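Local atomic coordinates of aldolase (PDB entry 6VOQ), a protein that binds a zinc ion and belongs to the class II aldolase and adducin family, assembling as a tetramer. Residues G26-L31 with H94-Y99; L103-G108 with L158-P163; R80-H85 with Q144-L149; P87-I92 with V164-S169. All coordinates share one frame; numbering follows the deposited sequence.

In the fold
Following the chain from its N terminus, contact 1 (26-31 with 94-99) closes first, pairing strand 30-34 with strand 91-94 at the zinc. Before it closes, contacts 3 and 4 open at 80-85 and 87-92, so both cross contact 1. Contact 2 opens at 103-108, after contact 1 is complete; contact 3 then closes at 144-149, contact 2 at 158-163 and contact 4 at 164-169. Contact 2 therefore lies wholly within the span of contact 4, while contact 3 crosses both. Contacts 1 and 4 join strand 91-94 to its two sheet neighbours, contact 2 ties helix 98-104 to the zinc-bearing turn, and contact 3 joins helices 76-83 and 140-149.

Contact 1: G26-L31 with H94-Y99; sequences GSAGNL and HLHSHY. With ZN (zinc ion), chain B.
Two backbone hydrogen bonds join Asn30 and His94 as an antiparallel hydrogen-bonded pair. Asn30 N donates to His94 O at 2.9 Å, lying in the carbonyl plane, and His94 N returns the bond to Asn30 O at 3.0 Å, almost along the C=O axis (175°). His94 O is approached a second time by Gly29 CA at 3.2 Å, a CA-H...O contact. Gly29 has phi 106°, and a CB there would be pressed against both His94 O and Leu95 CD2, so the close approach depends on a bare CA. The Asn30 amide crosses the His94 ring obliquely: CG meets the ring edge, and OD1 lies 3.4 Å from His94 CB. Both polar ends of this amide are satisfied by hydrogen bonds elsewhere. The His94 ring, with CG anti to the backbone N (chi1 170°), is fixed at both nitrogens: ND1 by Pro163 O, and NE2 by the zinc. His96 NE2 also binds the metal, at 2.2 Å, while Ala28 CB covers one face of its ring, 4.0 Å from the centroid, as a CH-pi contact. Tyr121 of the second subunit stacks on the same imidazole. Glu75 and His161 complete the zinc shell, making this a three-histidine, one-glutamate site in which the C-terminal end of an inner strand and the loop after it present the His-X-His pair characteristic of the class II aldolase fold.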
loop_
_atom_site.group_PDB
_atom_site.type_symbol
_atom_site.label_atom_id
_atom_site.label_comp_id
_atom_site.label_asym_id
_atom_site.label_seq_id
_atom_site.Cartn_x
_atom_site.Cartn_y
_atom_site.Cartn_z
ATOM N N GLY A 26 -6.132 -5.649 11.803
ATOM C CA GLY A 26 -6.374 -6.530 12.934
ATOM C C GLY A 26 -7.643 -6.161 13.672
ATOM O O GLY A 26 -8.697 -5.931 13.071
ATOM N N SER A 27 -7.541 -6.101 14.996
ATOM C CA SER A 27 -8.665 -5.809 15.873
ATOM C C SER A 27 -8.813 -4.324 16.189
ATOM O O SER A 27 -9.662 -3.966 17.010
ATOM C CB SER A 27 -8.519 -6.601 17.177
ATOM O OG SER A 27 -7.580 -5.985 18.050
ATOM N N ALA A 28 -8.018 -3.457 15.563
ATOM C CA ALA A 28 -7.957 -2.053 15.953
ATOM C C ALA A 28 -9.029 -1.222 15.258
ATOM O O ALA A 28 -9.333 -1.424 14.078
ATOM C CB ALA A 28 -6.584 -1.462 15.645
ATOM N N GLY A 29 -9.586 -0.280 16.000
ATOM C CA GLY A 29 -10.486 0.701 15.436
ATOM C C GLY A 29 -11.930 0.436 15.809
ATOM O O GLY A 29 -12.333 -0.693 16.107
ATOM N N ASN A 30 -12.727 1.498 15.799
ATOM C CA ASN A 30 -14.155 1.370 16.031
ATOM C C ASN A 30 -14.868 2.568 15.416
ATOM O O ASN A 30 -14.275 3.629 15.214
ATOM C CB ASN A 30 -14.468 1.245 17.522
ATOM C CG ASN A 30 -13.615 2.149 18.370
ATOM O OD1 ASN A 30 -13.899 3.336 18.508
ATOM N ND2 ASN A 30 -12.559 1.592 18.949
ATOM N N LEU A 31 -16.139 2.367 15.097
ATOM C CA LEU A 31 -16.981 3.380 14.489
ATOM C C LEU A 31 -18.212 3.564 15.357
ATOM O O LEU A 31 -18.696 2.611 15.978
ATOM C CB LEU A 31 -17.395 2.993 13.042
ATOM C CG LEU A 31 -16.285 2.412 12.147
ATOM C CD1 LEU A 31 -16.826 1.870 10.833
ATOM C CD2 LEU A 31 -15.203 3.448 11.882
ATOM N N HIS A 94 -12.715 6.167 14.979
ATOM C CA HIS A 94 -11.487 5.982 15.731
ATOM C C HIS A 94 -10.670 4.891 15.060
ATOM O O HIS A 94 -11.157 3.774 14.869
ATOM C CB HIS A 94 -11.755 5.615 17.181
ATOM C CG HIS A 94 -10.519 5.197 17.909
ATOM N ND1 HIS A 94 -9.411 6.013 18.016
ATOM C CD2 HIS A 94 -10.197 4.041 18.533
ATOM C CE1 HIS A 94 -8.470 5.384 18.697
ATOM N NE2 HIS A 94 -8.921 4.185 19.021
ATOM N N LEU A 95 -9.440 5.220 14.699
ATOM C CA LEU A 95 -8.541 4.279 14.054
ATOM C C LEU A 95 -7.166 4.393 14.684
ATOM O O LEU A 95 -6.839 5.390 15.328
ATOM C CB LEU A 95 -8.417 4.550 12.553
ATOM C CG LEU A 95 -9.659 4.422 11.701
ATOM C CD1 LEU A 95 -9.332 5.018 10.361
ATOM C CD2 LEU A 95 -10.051 2.962 11.575
ATOM N N HIS A 96 -6.363 3.354 14.498
ATOM C CA HIS A 96 -4.928 3.455 14.727
ATOM C C HIS A 96 -4.200 3.626 13.408
ATOM O O HIS A 96 -3.223 2.919 13.136
ATOM C CB HIS A 96 -4.408 2.237 15.486
ATOM C CG HIS A 96 -5.112 1.988 16.782
ATOM N ND1 HIS A 96 -4.817 0.913 17.592
ATOM C CD2 HIS A 96 -6.098 2.670 17.408
ATOM C CE1 HIS A 96 -5.597 0.938 18.657
ATOM N NE2 HIS A 96 -6.384 1.994 18.569
ATOM N N SER A 97 -4.688 4.534 12.557
ATOM C CA SER A 97 -4.102 4.685 11.231
ATOM C C SER A 97 -2.645 5.110 11.371
ATOM O O SER A 97 -2.276 5.831 12.305
ATOM C CB SER A 97 -4.912 5.679 10.383
ATOM O OG SER A 97 -5.021 6.966 10.983
ATOM N N HIS A 98 -1.807 4.622 10.455
ATOM C CA HIS A 98 -0.385 4.491 10.749
ATOM C C HIS A 98 0.259 5.840 11.065
ATOM O O HIS A 98 0.893 6.014 12.114
ATOM C CB HIS A 98 0.342 3.818 9.591
ATOM C CG HIS A 98 1.812 3.719 9.819
ATOM N ND1 HIS A 98 2.367 2.813 10.701
ATOM C CD2 HIS A 98 2.836 4.482 9.366
ATOM C CE1 HIS A 98 3.676 2.987 10.736
ATOM N NE2 HIS A 98 3.986 3.995 9.939
ATOM N N TYR A 99 0.110 6.809 10.165
ATOM C CA TYR A 99 0.843 8.057 10.318
ATOM C C TYR A 99 0.244 8.951 11.395
ATOM O O TYR A 99 0.990 9.665 12.073
ATOM C CB TYR A 99 0.942 8.763 8.961
ATOM C CG TYR A 99 1.769 7.929 8.004
ATOM C CD1 TYR A 99 3.155 7.927 8.077
ATOM C CD2 TYR A 99 1.163 7.086 7.079
ATOM C CE1 TYR A 99 3.914 7.130 7.228
ATOM C CE2 TYR A 99 1.913 6.300 6.225
ATOM C CZ TYR A 99 3.284 6.324 6.313
ATOM O OH TYR A 99 4.033 5.539 5.471
HETATM ZN ZN ZN B . -7.790 2.659 20.078
#

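Contact 2: L103-G108 with L158-P163; sequences LSCLQG and LANHGP. With ZN (zinc ion), chain B.
Ser104 carries both hydrogen bonds of this contact, one through its main chain and one through its side chain. Asn160 N points to Ser104 O at 2.8 Å and is nearly straight at the hydrogen (168°), yet it sits well above the carbonyl plane rather than on a lone pair. His161 N donates to Ser104 OG at 2.9 Å, and that hydroxyl is also bonded to Thr101 O one helical turn earlier, which makes OG a bridge between helix 98-104 and the turn. Its chi1 of 93°, displaced from the usual staggered value, sets OG towards the amide of His161. Around this core the fit is close: Ser104 CB lies 3.3 Å from Leu158 O, and Ala159 CA makes a CA-H...O contact of 3.3 Å with Ser104 O. Farther out, Cys105 SG, anti to its carbonyl carbon, lies 3.9 Å from Asn160 CA. The amide end of Asn160 reaches past Cys105, where ND2 donates to Arg196 O and Phe118 O of the second subunit. The CB of His161 points away from residues 103-108, and the ring NE2 binds zinc at 2.1 Å. Ser104 thus acts as a second-shell residue, holding the backbone of a ligand. His161 and Gly162 both face Leu158, a classic beta bulge, here at the hairpin turn that delivers the third histidine to the zinc site.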
loop_
_atom_site.group_PDB
_atom_site.type_symbol
_atom_site.label_atom_id
_atom_site.label_comp_id
_atom_site.label_asym_id
_atom_site.label_seq_id
_atom_site.Cartn_x
_atom_site.Cartn_y
_atom_site.Cartn_z
ATOM N N LEU A 103 2.486 10.097 14.474
ATOM C CA LEU A 103 2.466 11.454 14.996
ATOM C C LEU A 103 2.107 11.482 16.475
ATOM O O LEU A 103 2.622 12.324 17.222
ATOM C CB LEU A 103 1.482 12.293 14.189
ATOM C CG LEU A 103 1.405 13.778 14.512
ATOM C CD1 LEU A 103 2.682 14.476 14.096
ATOM C CD2 LEU A 103 0.235 14.361 13.789
ATOM N N SER A 104 1.247 10.562 16.921
ATOM C CA SER A 104 0.794 10.578 18.311
ATOM C C SER A 104 1.859 10.086 19.279
ATOM O O SER A 104 1.728 10.325 20.482
ATOM C CB SER A 104 -0.473 9.724 18.471
ATOM O OG SER A 104 -0.149 8.395 18.857
ATOM N N CYS A 105 2.898 9.407 18.790
ATOM C CA CYS A 105 3.988 8.920 19.628
ATOM C C CYS A 105 5.172 9.869 19.695
ATOM O O CYS A 105 6.171 9.539 20.338
ATOM C CB CYS A 105 4.472 7.545 19.142
ATOM S SG CYS A 105 3.173 6.317 18.957
ATOM N N LEU A 106 5.093 11.030 19.060
ATOM C CA LEU A 106 6.219 11.946 19.035
ATOM C C LEU A 106 6.273 12.784 20.309
ATOM O O LEU A 106 5.259 13.050 20.961
ATOM C CB LEU A 106 6.144 12.860 17.809
ATOM C CG LEU A 106 6.532 12.177 16.492
ATOM C CD1 LEU A 106 6.580 13.154 15.313
ATOM C CD2 LEU A 106 7.849 11.467 16.657
ATOM N N GLN A 107 7.478 13.186 20.663
ATOM C CA GLN A 107 7.699 14.102 21.766
ATOM C C GLN A 107 7.597 15.536 21.256
ATOM O O GLN A 107 7.860 15.819 20.081
ATOM C CB GLN A 107 9.069 13.841 22.401
ATOM C CG GLN A 107 9.284 14.537 23.705
ATOM C CD GLN A 107 8.391 13.990 24.793
ATOM O OE1 GLN A 107 7.366 14.586 25.130
ATOM N NE2 GLN A 107 8.776 12.850 25.355
ATOM N N GLY A 108 7.163 16.435 22.134
ATOM C CA GLY A 108 7.132 17.846 21.792
ATOM C C GLY A 108 6.000 18.285 20.893
ATOM O O GLY A 108 6.090 19.357 20.288
ATOM N N LEU A 158 -5.041 11.102 20.408
ATOM C CA LEU A 158 -4.673 10.438 21.653
ATOM C C LEU A 158 -3.209 10.027 21.573
ATOM O O LEU A 158 -2.838 9.208 20.727
ATOM C CB LEU A 158 -5.550 9.213 21.896
ATOM C CG LEU A 158 -7.062 9.368 21.822
ATOM C CD1 LEU A 158 -7.693 8.043 22.205
ATOM C CD2 LEU A 158 -7.550 10.463 22.739
ATOM N N ALA A 159 -2.380 10.617 22.427
ATOM C CA ALA A 159 -0.951 10.344 22.387
ATOM C C ALA A 159 -0.692 8.852 22.559
ATOM O O ALA A 159 -1.404 8.169 23.296
ATOM C CB ALA A 159 -0.240 11.144 23.475
ATOM N N ASN A 160 0.322 8.348 21.851
ATOM C CA ASN A 160 0.702 6.932 21.904
ATOM C C ASN A 160 -0.490 6.019 21.629
ATOM O O ASN A 160 -0.666 4.982 22.270
ATOM C CB ASN A 160 1.332 6.569 23.246
ATOM C CG ASN A 160 2.530 7.405 23.570
ATOM O OD1 ASN A 160 2.434 8.402 24.293
ATOM N ND2 ASN A 160 3.678 7.010 23.045
ATOM N N HIS A 161 -1.320 6.406 20.670
ATOM C CA HIS A 161 -2.568 5.690 20.478
ATOM C C HIS A 161 -3.095 5.858 19.062
ATOM O O HIS A 161 -2.954 4.948 18.238
ATOM C CB HIS A 161 -3.595 6.173 21.492
ATOM C CG HIS A 161 -4.831 5.334 21.541
ATOM N ND1 HIS A 161 -5.705 5.364 22.606
ATOM C CD2 HIS A 161 -5.339 4.440 20.663
ATOM C CE1 HIS A 161 -6.699 4.526 22.378
ATOM N NE2 HIS A 161 -6.499 3.952 21.205
ATOM N N GLY A 162 -3.719 7.006 18.776
ATOM C CA GLY A 162 -4.279 7.263 17.469
ATOM C C GLY A 162 -5.367 8.326 17.449
ATOM O O GLY A 162 -5.719 8.913 18.483
ATOM N N PRO A 163 -5.924 8.584 16.260
ATOM C CA PRO A 163 -6.901 9.664 16.104
ATOM C C PRO A 163 -8.321 9.277 16.490
ATOM O O PRO A 163 -8.735 8.118 16.410
ATOM C CB PRO A 163 -6.831 9.964 14.605
ATOM C CG PRO A 163 -6.512 8.662 14.015
ATOM C CD PRO A 163 -5.533 8.032 14.952
HETATM ZN ZN ZN B . -7.790 2.659 20.078
#

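Contact 3: R80-H85 with Q144-L149; sequences RAVYLH and QALAGL
This is a small helix-to-helix contact, mainly apolar, between the C-terminal part of helix 76-83 with the residues after it and the last turns of helix 140-149, near the sheet strands 131-132 and 155-158. The two backbones come close at Ala81 and Ala147, whose CA atoms are 4.8 Å apart, a spacing that small side chains permit; their CB atoms meet at 4.1 Å. On the side nearer the sheet, Val82 CG2, anti to its carbonyl carbon, reaches Leu146 CB at 4.1 Å, the two side chains crossing obliquely. Val82 and Leu146 also both rest on Phe156 of strand 155-158. At the outer end, His85 closes the contact. With CG anti to the carbonyl carbon (chi1 -63°), its ring turns back toward helix 76-83, and ND1 donates to Ala81 O at 3.1 Å, with the acceptor in the ring plane and the bond nearly straight (169°). So held, the ring offers ND1 and CE1 to Ala147 CB obliquely, at 3.4 Å from ND1. The chemistry implies an interface joined by methyl and methylene groups, whose one polar ring is oriented by a bond to its own segment, with ND1 protonated in that bond.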
loop_
_atom_site.group_PDB
_atom_site.type_symbol
_atom_site.label_atom_id
_atom_site.label_comp_id
_atom_site.label_asym_id
_atom_site.label_seq_id
_atom_site.Cartn_x
_atom_site.Cartn_y
_atom_site.Cartn_z
ATOM N N ARG A 80 -18.697 8.340 23.492
ATOM C CA ARG A 80 -19.834 8.997 24.128
ATOM C C ARG A 80 -19.450 10.340 24.718
ATOM O O ARG A 80 -20.217 11.301 24.609
ATOM C CB ARG A 80 -20.420 8.101 25.222
ATOM C CG ARG A 80 -20.939 6.773 24.698
ATOM C CD ARG A 80 -21.732 6.020 25.744
ATOM N NE ARG A 80 -20.874 5.273 26.651
ATOM C CZ ARG A 80 -20.687 5.581 27.931
ATOM N NH1 ARG A 80 -21.298 6.631 28.466
ATOM N NH2 ARG A 80 -19.891 4.827 28.676
ATOM N N ALA A 81 -18.272 10.427 25.343
ATOM C CA ALA A 81 -17.818 11.694 25.903
ATOM C C ALA A 81 -17.852 12.809 24.868
ATOM O O ALA A 81 -18.259 13.933 25.182
ATOM C CB ALA A 81 -16.410 11.544 26.480
ATOM N N VAL A 82 -17.475 12.510 23.623
ATOM C CA VAL A 82 -17.521 13.521 22.568
ATOM C C VAL A 82 -18.962 13.920 22.264
ATOM O O VAL A 82 -19.295 15.108 22.219
ATOM C CB VAL A 82 -16.803 13.013 21.308
ATOM C CG1 VAL A 82 -16.910 14.052 20.188
ATOM C CG2 VAL A 82 -15.361 12.679 21.623
ATOM N N TYR A 83 -19.828 12.932 22.023
ATOM C CA TYR A 83 -21.224 13.226 21.713
ATOM C C TYR A 83 -21.866 14.079 22.795
ATOM O O TYR A 83 -22.636 14.992 22.491
ATOM C CB TYR A 83 -22.026 11.935 21.549
ATOM C CG TYR A 83 -21.700 11.144 20.311
ATOM C CD1 TYR A 83 -22.129 11.570 19.065
ATOM C CD2 TYR A 83 -20.976 9.955 20.390
ATOM C CE1 TYR A 83 -21.839 10.836 17.929
ATOM C CE2 TYR A 83 -20.667 9.228 19.261
ATOM C CZ TYR A 83 -21.108 9.668 18.035
ATOM O OH TYR A 83 -20.823 8.946 16.900
ATOM N N LEU A 84 -21.570 13.788 24.066
ATOM C CA LEU A 84 -22.204 14.471 25.185
ATOM C C LEU A 84 -21.762 15.919 25.333
ATOM O O LEU A 84 -22.343 16.639 26.153
ATOM C CB LEU A 84 -21.927 13.711 26.483
ATOM C CG LEU A 84 -22.664 12.390 26.670
ATOM C CD1 LEU A 84 -21.978 11.585 27.753
ATOM C CD2 LEU A 84 -24.128 12.640 27.032
ATOM N N HIS A 85 -20.756 16.366 24.573
ATOM C CA HIS A 85 -20.286 17.743 24.663
ATOM C C HIS A 85 -20.075 18.363 23.289
ATOM O O HIS A 85 -19.291 19.306 23.145
ATOM C CB HIS A 85 -19.017 17.812 25.507
ATOM C CG HIS A 85 -19.250 17.378 26.911
ATOM N ND1 HIS A 85 -19.183 16.058 27.297
ATOM C CD2 HIS A 85 -19.649 18.070 28.002
ATOM C CE1 HIS A 85 -19.494 15.958 28.576
ATOM N NE2 HIS A 85 -19.779 17.165 29.028
ATOM N N GLN A 144 -12.450 11.886 29.920
ATOM C CA GLN A 144 -12.541 13.198 30.549
ATOM C C GLN A 144 -11.905 14.258 29.663
ATOM O O GLN A 144 -12.487 15.320 29.430
ATOM C CB GLN A 144 -11.880 13.177 31.930
ATOM C CG GLN A 144 -12.594 12.306 32.966
ATOM C CD GLN A 144 -11.716 11.997 34.184
ATOM O OE1 GLN A 144 -10.720 12.678 34.436
ATOM N NE2 GLN A 144 -12.081 10.962 34.932
ATOM N N ALA A 145 -10.711 13.970 29.145
ATOM C CA ALA A 145 -10.032 14.918 28.270
ATOM C C ALA A 145 -10.859 15.203 27.022
ATOM O O ALA A 145 -11.021 16.364 26.627
ATOM C CB ALA A 145 -8.649 14.376 27.902
ATOM N N LEU A 146 -11.418 14.154 26.410
ATOM C CA LEU A 146 -12.226 14.320 25.209
ATOM C C LEU A 146 -13.486 15.137 25.479
ATOM O O LEU A 146 -13.850 16.008 24.678
ATOM C CB LEU A 146 -12.577 12.952 24.636
ATOM C CG LEU A 146 -11.381 12.276 23.958
ATOM C CD1 LEU A 146 -11.815 10.991 23.255
ATOM C CD2 LEU A 146 -10.755 13.229 22.976
ATOM N N ALA A 147 -14.164 14.885 26.601
ATOM C CA ALA A 147 -15.346 15.681 26.916
ATOM C C ALA A 147 -15.008 17.166 27.010
ATOM O O ALA A 147 -15.783 18.014 26.558
ATOM C CB ALA A 147 -15.982 15.193 28.216
ATOM N N GLY A 148 -13.850 17.499 27.587
ATOM C CA GLY A 148 -13.475 18.896 27.710
ATOM C C GLY A 148 -13.052 19.531 26.403
ATOM O O GLY A 148 -13.219 20.741 26.219
ATOM N N LEU A 149 -12.500 18.740 25.483
ATOM C CA LEU A 149 -12.063 19.249 24.192
ATOM C C LEU A 149 -13.180 19.268 23.161
ATOM O O LEU A 149 -13.169 20.111 22.261
ATOM C CB LEU A 149 -10.899 18.402 23.664
ATOM C CG LEU A 149 -9.601 18.469 24.472
ATOM C CD1 LEU A 149 -8.683 17.331 24.070
ATOM C CD2 LEU A 149 -8.894 19.820 24.324
#

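Contact 4: P87-I92 with V164-S169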
loop_
_atom_site.group_PDB
_atom_site.type_symbol
_atom_site.label_atom_id
_atom_site.label_comp_id
_atom_site.label_asym_id
_atom_site.label_seq_id
_atom_site.Cartn_x
_atom_site.Cartn_y
_atom_site.Cartn_z
ATOM N N PRO A 87 -23.074 18.815 20.172
ATOM C CA PRO A 87 -24.275 18.371 19.452
ATOM C C PRO A 87 -24.094 18.320 17.949
ATOM O O PRO A 87 -24.914 17.690 17.271
ATOM C CB PRO A 87 -25.348 19.390 19.872
ATOM C CG PRO A 87 -24.607 20.553 20.395
ATOM C CD PRO A 87 -23.315 20.031 20.964
ATOM N N ALA A 88 -23.039 18.928 17.406
ATOM C CA ALA A 88 -22.792 18.832 15.973
ATOM C C ALA A 88 -22.204 17.486 15.570
ATOM O O ALA A 88 -22.179 17.163 14.379
ATOM C CB ALA A 88 -21.869 19.964 15.522
ATOM N N CYS A 89 -21.754 16.689 16.530
ATOM C CA CYS A 89 -21.077 15.432 16.243
ATOM C C CYS A 89 -22.121 14.336 16.072
ATOM O O CYS A 89 -22.831 14.001 17.019
ATOM C CB CYS A 89 -20.099 15.102 17.365
ATOM S SG CYS A 89 -19.342 13.492 17.200
ATOM N N LYS A 90 -22.219 13.783 14.863
ATOM C CA LYS A 90 -23.175 12.730 14.566
ATOM C C LYS A 90 -22.523 11.380 14.315
ATOM O O LYS A 90 -23.240 10.381 14.175
ATOM C CB LYS A 90 -24.023 13.112 13.341
ATOM C CG LYS A 90 -24.672 14.482 13.426
ATOM C CD LYS A 90 -25.652 14.563 14.587
ATOM C CE LYS A 90 -26.356 15.915 14.621
ATOM N NZ LYS A 90 -27.386 16.015 15.703
ATOM N N ALA A 91 -21.196 11.327 14.254
ATOM C CA ALA A 91 -20.468 10.112 13.940
ATOM C C ALA A 91 -19.014 10.326 14.307
ATOM O O ALA A 91 -18.482 11.433 14.181
ATOM C CB ALA A 91 -20.590 9.722 12.463
ATOM N N ILE A 92 -18.386 9.246 14.765
ATOM C CA ILE A 92 -17.008 9.256 15.222
ATOM C C ILE A 92 -16.291 8.081 14.587
ATOM O O ILE A 92 -16.801 6.954 14.598
ATOM C CB ILE A 92 -16.898 9.177 16.755
ATOM C CG1 ILE A 92 -17.399 10.456 17.405
ATOM C CG2 ILE A 92 -15.458 8.931 17.173
ATOM C CD1 ILE A 92 -17.212 10.435 18.915
ATOM N N VAL A 164 -9.074 10.294 16.890
ATOM C CA VAL A 164 -10.507 10.214 17.128
ATOM C C VAL A 164 -11.109 11.374 16.347
ATOM O O VAL A 164 -10.807 12.538 16.640
ATOM C CB VAL A 164 -10.858 10.314 18.620
ATOM C CG1 VAL A 164 -12.377 10.395 18.807
ATOM C CG2 VAL A 164 -10.276 9.136 19.384
ATOM N N VAL A 165 -11.938 11.071 15.346
ATOM C CA VAL A 165 -12.362 12.057 14.353
ATOM C C VAL A 165 -13.883 12.104 14.285
ATOM O O VAL A 165 -14.532 11.066 14.083
ATOM C CB VAL A 165 -11.757 11.737 12.977
ATOM C CG1 VAL A 165 -12.025 12.853 12.003
ATOM C CG2 VAL A 165 -10.250 11.482 13.124
ATOM N N THR A 166 -14.450 13.305 14.429
ATOM C CA THR A 166 -15.899 13.478 14.370
ATOM C C THR A 166 -16.337 13.930 12.982
ATOM O O THR A 166 -15.530 14.302 12.127
ATOM C CB THR A 166 -16.410 14.491 15.401
ATOM O OG1 THR A 166 -16.147 15.816 14.930
ATOM C CG2 THR A 166 -15.761 14.279 16.769
ATOM N N GLY A 167 -17.643 13.889 12.773
ATOM C CA GLY A 167 -18.221 14.350 11.529
ATOM C C GLY A 167 -19.722 14.464 11.653
ATOM O O GLY A 167 -20.325 13.988 12.623
ATOM N N SER A 168 -20.321 15.109 10.649
ATOM C CA SER A 168 -21.770 15.268 10.587
ATOM C C SER A 168 -22.466 14.017 10.078
ATOM O O SER A 168 -23.700 13.960 10.102
ATOM C CB SER A 168 -22.133 16.457 9.694
ATOM O OG SER A 168 -21.557 16.321 8.403
ATOM N N SER A 169 -21.701 13.042 9.597
ATOM C CA SER A 169 -22.189 11.719 9.245
ATOM C C SER A 169 -21.006 10.767 9.341
ATOM O O SER A 169 -19.868 11.192 9.552
ATOM C CB SER A 169 -22.814 11.715 7.847
ATOM O OG SER A 169 -21.819 11.825 6.847
#
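Neighbouring antiparallel strands of the central sheet, 91-94 and 162-167, meet where one enters the sheet and the other leaves it. Ala91 and Gly167 form the hydrogen-bonded pair, but both bonds between them are weak, while Lys90 N makes a straighter one to Gly167 O at 2.9 Å, so that Gly167 O receives two amides. Ile92 and Thr166 follow as a non-hydrogen-bonded pair, with Ile92 CA 3.3 Å from Val165 O in a CA-H...O contact. Their side chains share the sheet face covered by helix 76-83. Ile92 sets CG2 anti to the backbone N, which carries this branch to Val164 CG1, also anti to its own N, at 3.8 Å, the two crossing obliquely. Thr166 holds OG1 in the crowded position between N and carbonyl carbon (chi1 78°), bonded to Asn154 O, just before strand 155-158; its CG2 is anti to the carbonyl carbon. Lys90 bends at chi2 (-63°), its CB lying 3.4 Å from Ser168 O before the chain leads away. On the other face, Ala91 CB abuts the backbone of Ser169, the N-cap of helix 170-190. Cys89, with SG anti to its backbone N (chi1 174°), lays its sulfur 3.6 Å from Thr166 CB.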